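PDB 3IAL: prolyl-tRNA synthetase from Giardia lamblia ATCC 50803, which probably catalyses the ATP-dependent attachment of L-proline to tRNA(Pro), releasing AMP and diphosphate, and is captured here with prolyl-adenylate bound. Local coordinates for residues K208-C213 with H489-N494. Numbering follows the deposited sequence.
Sequences KLRRVC and HNPDEN
The carbonyl oxygen of Arg210 is gripped twice. His489 N donates to Arg210 O over 3.2 Å, in the carbonyl plane and on a lone pair, and a water donates to the same oxygen. That water also bonds to His489 ND1 at 2.7 Å, lying in the plane of the ring at its edge, so it ties the imidazole to the strand. In return, Arg210 N donates to His489 O at 2.7 Å. The two bonds make Arg210 and His489 an antiparallel hydrogen-bonded pair.

Their side chains lie alongside each other and point the same way. His489 CG sits between its own N and carbonyl carbon (chi1 77°), which brings CE1 to 4.0 Å from Arg210 CB. Arg210 CG is anti to its backbone N, and the side chain then bends at chi2 and chi3, so that the guanidinium and imidazole planes stand 56° apart. Pro491 CG packs at 4.0 Å from Arg210 CB and lies over one face of the guanidinium. Leu209 CD2 rests on the His489 backbone, 3.8 Å from its C atom.

Beyond the pair the chain leaves the strand in a type I turn, Asn490 to Glu493. Asn490 OD1 accepts from Asp492 N at 3.0 Å, an Asx turn.

Strand 207-211, from the class II catalytic core, is thus joined to strand 485-489 of the C-terminal region. Strand 222-229 pairs with the other edge of 207-211, and strand 510-515 flanks 485-489. Lys208 makes a cation-pi contact with Trp191 of helix 180-201.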
loop_
_atom_site.group_PDB
_atom_site.type_symbol
_atom_site.label_atom_id
_atom_site.label_comp_id
_atom_site.label_asym_id
_atom_site.label_seq_id
_atom_site.Cartn_x
_atom_site.Cartn_y
_atom_site.Cartn_z
ATOM N N LYS B 208 24.502 -13.295 -4.059
ATOM C CA LYS B 208 24.393 -13.275 -2.604
ATOM C C LYS B 208 25.783 -13.187 -1.985
ATOM O O LYS B 208 26.620 -14.046 -2.242
ATOM C CB LYS B 208 23.688 -14.534 -2.105
ATOM C CG LYS B 208 23.831 -14.773 -0.600
ATOM C CD LYS B 208 22.825 -15.804 -0.101
ATOM C CE LYS B 208 22.937 -16.013 1.399
ATOM N NZ LYS B 208 21.843 -16.896 1.888
ATOM N N LEU B 209 26.017 -12.158 -1.171
ATOM C CA LEU B 209 27.300 -11.971 -0.503
ATOM C C LEU B 209 27.158 -11.567 0.948
ATOM O O LEU B 209 26.203 -10.897 1.328
ATOM C CB LEU B 209 28.106 -10.877 -1.199
ATOM C CG LEU B 209 28.464 -11.077 -2.666
ATOM C CD1 LEU B 209 29.013 -9.775 -3.228
ATOM C CD2 LEU B 209 29.452 -12.231 -2.842
ATOM N N ARG B 210 28.138 -11.966 1.749
ATOM C CA ARG B 210 28.409 -11.319 3.009
ATOM C C ARG B 210 29.211 -10.049 2.677
ATOM O O ARG B 210 30.356 -10.127 2.223
ATOM C CB ARG B 210 29.211 -12.242 3.932
ATOM C CG ARG B 210 29.588 -11.629 5.291
ATOM C CD ARG B 210 28.396 -11.511 6.218
ATOM N NE ARG B 210 27.913 -12.813 6.683
ATOM C CZ ARG B 210 28.441 -13.517 7.692
ATOM N NH1 ARG B 210 29.488 -13.065 8.376
ATOM N NH2 ARG B 210 27.915 -14.692 8.020
ATOM N N ARG B 211 28.600 -8.884 2.890
ATOM C CA ARG B 211 29.268 -7.610 2.616
ATOM C C ARG B 211 30.546 -7.508 3.446
ATOM O O ARG B 211 30.572 -7.916 4.606
ATOM C CB ARG B 211 28.319 -6.436 2.904
ATOM C CG ARG B 211 28.909 -5.037 2.722
ATOM C CD ARG B 211 29.145 -4.699 1.263
ATOM N NE ARG B 211 27.920 -4.435 0.506
ATOM C CZ ARG B 211 27.698 -4.827 -0.757
ATOM N NH1 ARG B 211 28.585 -5.568 -1.420
ATOM N NH2 ARG B 211 26.557 -4.505 -1.367
ATOM N N VAL B 212 31.614 -6.995 2.838
ATOM C CA VAL B 212 32.877 -6.785 3.559
ATOM C C VAL B 212 32.646 -6.045 4.882
ATOM O O VAL B 212 31.831 -5.121 4.960
ATOM C CB VAL B 212 33.904 -6.011 2.713
ATOM C CG1 VAL B 212 34.387 -6.875 1.545
ATOM C CG2 VAL B 212 33.328 -4.674 2.237
ATOM N N CYS B 213 33.362 -6.464 5.919
ATOM C CA CYS B 213 33.062 -6.031 7.281
ATOM C C CYS B 213 33.311 -4.536 7.526
ATOM O O CYS B 213 32.658 -3.937 8.377
ATOM C CB CYS B 213 33.807 -6.895 8.302
ATOM S SG CYS B 213 35.586 -6.805 8.204
ATOM N N HIS B 489 32.197 -11.797 0.134
ATOM C CA HIS B 489 32.321 -13.205 -0.193
ATOM C C HIS B 489 31.039 -13.936 0.184
ATOM O O HIS B 489 30.240 -13.438 0.967
ATOM C CB HIS B 489 33.521 -13.812 0.541
ATOM C CG HIS B 489 33.278 -14.079 1.990
ATOM N ND1 HIS B 489 33.240 -13.080 2.936
ATOM C CD2 HIS B 489 33.055 -15.238 2.656
ATOM C CE1 HIS B 489 33.003 -13.612 4.124
ATOM N NE2 HIS B 489 32.885 -14.920 3.980
ATOM N N ASN B 490 30.854 -15.118 -0.388
ATOM C CA ASN B 490 29.747 -15.995 -0.032
ATOM C C ASN B 490 30.268 -17.057 0.921
ATOM O O ASN B 490 31.070 -17.894 0.513
ATOM C CB ASN B 490 29.182 -16.647 -1.290
ATOM C CG ASN B 490 27.847 -17.331 -1.052
ATOM O OD1 ASN B 490 27.575 -17.846 0.036
ATOM N ND2 ASN B 490 27.012 -17.348 -2.080
ATOM N N PRO B 491 29.838 -17.024 2.201
ATOM C CA PRO B 491 30.368 -17.993 3.157
ATOM C C PRO B 491 30.030 -19.446 2.809
ATOM O O PRO B 491 30.760 -20.356 3.211
ATOM C CB PRO B 491 29.702 -17.584 4.479
ATOM C CG PRO B 491 29.283 -16.194 4.291
ATOM C CD PRO B 491 28.903 -16.094 2.853
ATOM N N ASP B 492 28.947 -19.646 2.060
ATOM C CA ASP B 492 28.536 -20.977 1.603
ATOM C C ASP B 492 29.416 -21.555 0.482
ATOM O O ASP B 492 29.305 -22.740 0.169
ATOM C CB ASP B 492 27.069 -20.949 1.156
ATOM C CG ASP B 492 26.116 -20.603 2.297
ATOM O OD1 ASP B 492 26.296 -21.143 3.414
ATOM O OD2 ASP B 492 25.192 -19.790 2.073
ATOM N N GLU B 493 30.262 -20.725 -0.129
ATOM C CA GLU B 493 31.263 -21.204 -1.078
ATOM C C GLU B 493 32.520 -21.561 -0.306
ATOM O O GLU B 493 33.124 -20.700 0.330
ATOM C CB GLU B 493 31.612 -20.134 -2.113
ATOM C CG GLU B 493 30.544 -19.876 -3.152
ATOM C CD GLU B 493 30.898 -18.722 -4.074
ATOM O OE1 GLU B 493 29.980 -17.982 -4.478
ATOM O OE2 GLU B 493 32.089 -18.554 -4.396
ATOM N N ASN B 494 32.924 -22.824 -0.362
ATOM C CA ASN B 494 34.111 -23.252 0.379
ATOM C C ASN B 494 35.355 -23.333 -0.499
ATOM O O ASN B 494 35.334 -23.920 -1.579
ATOM C CB ASN B 494 33.860 -24.567 1.129
ATOM C CG ASN B 494 33.666 -24.345 2.623
ATOM O OD1 ASN B 494 34.505 -23.722 3.278
ATOM N ND2 ASN B 494 32.560 -24.850 3.168
HETATM O O HOH W 1 33.058 -10.345 3.146
#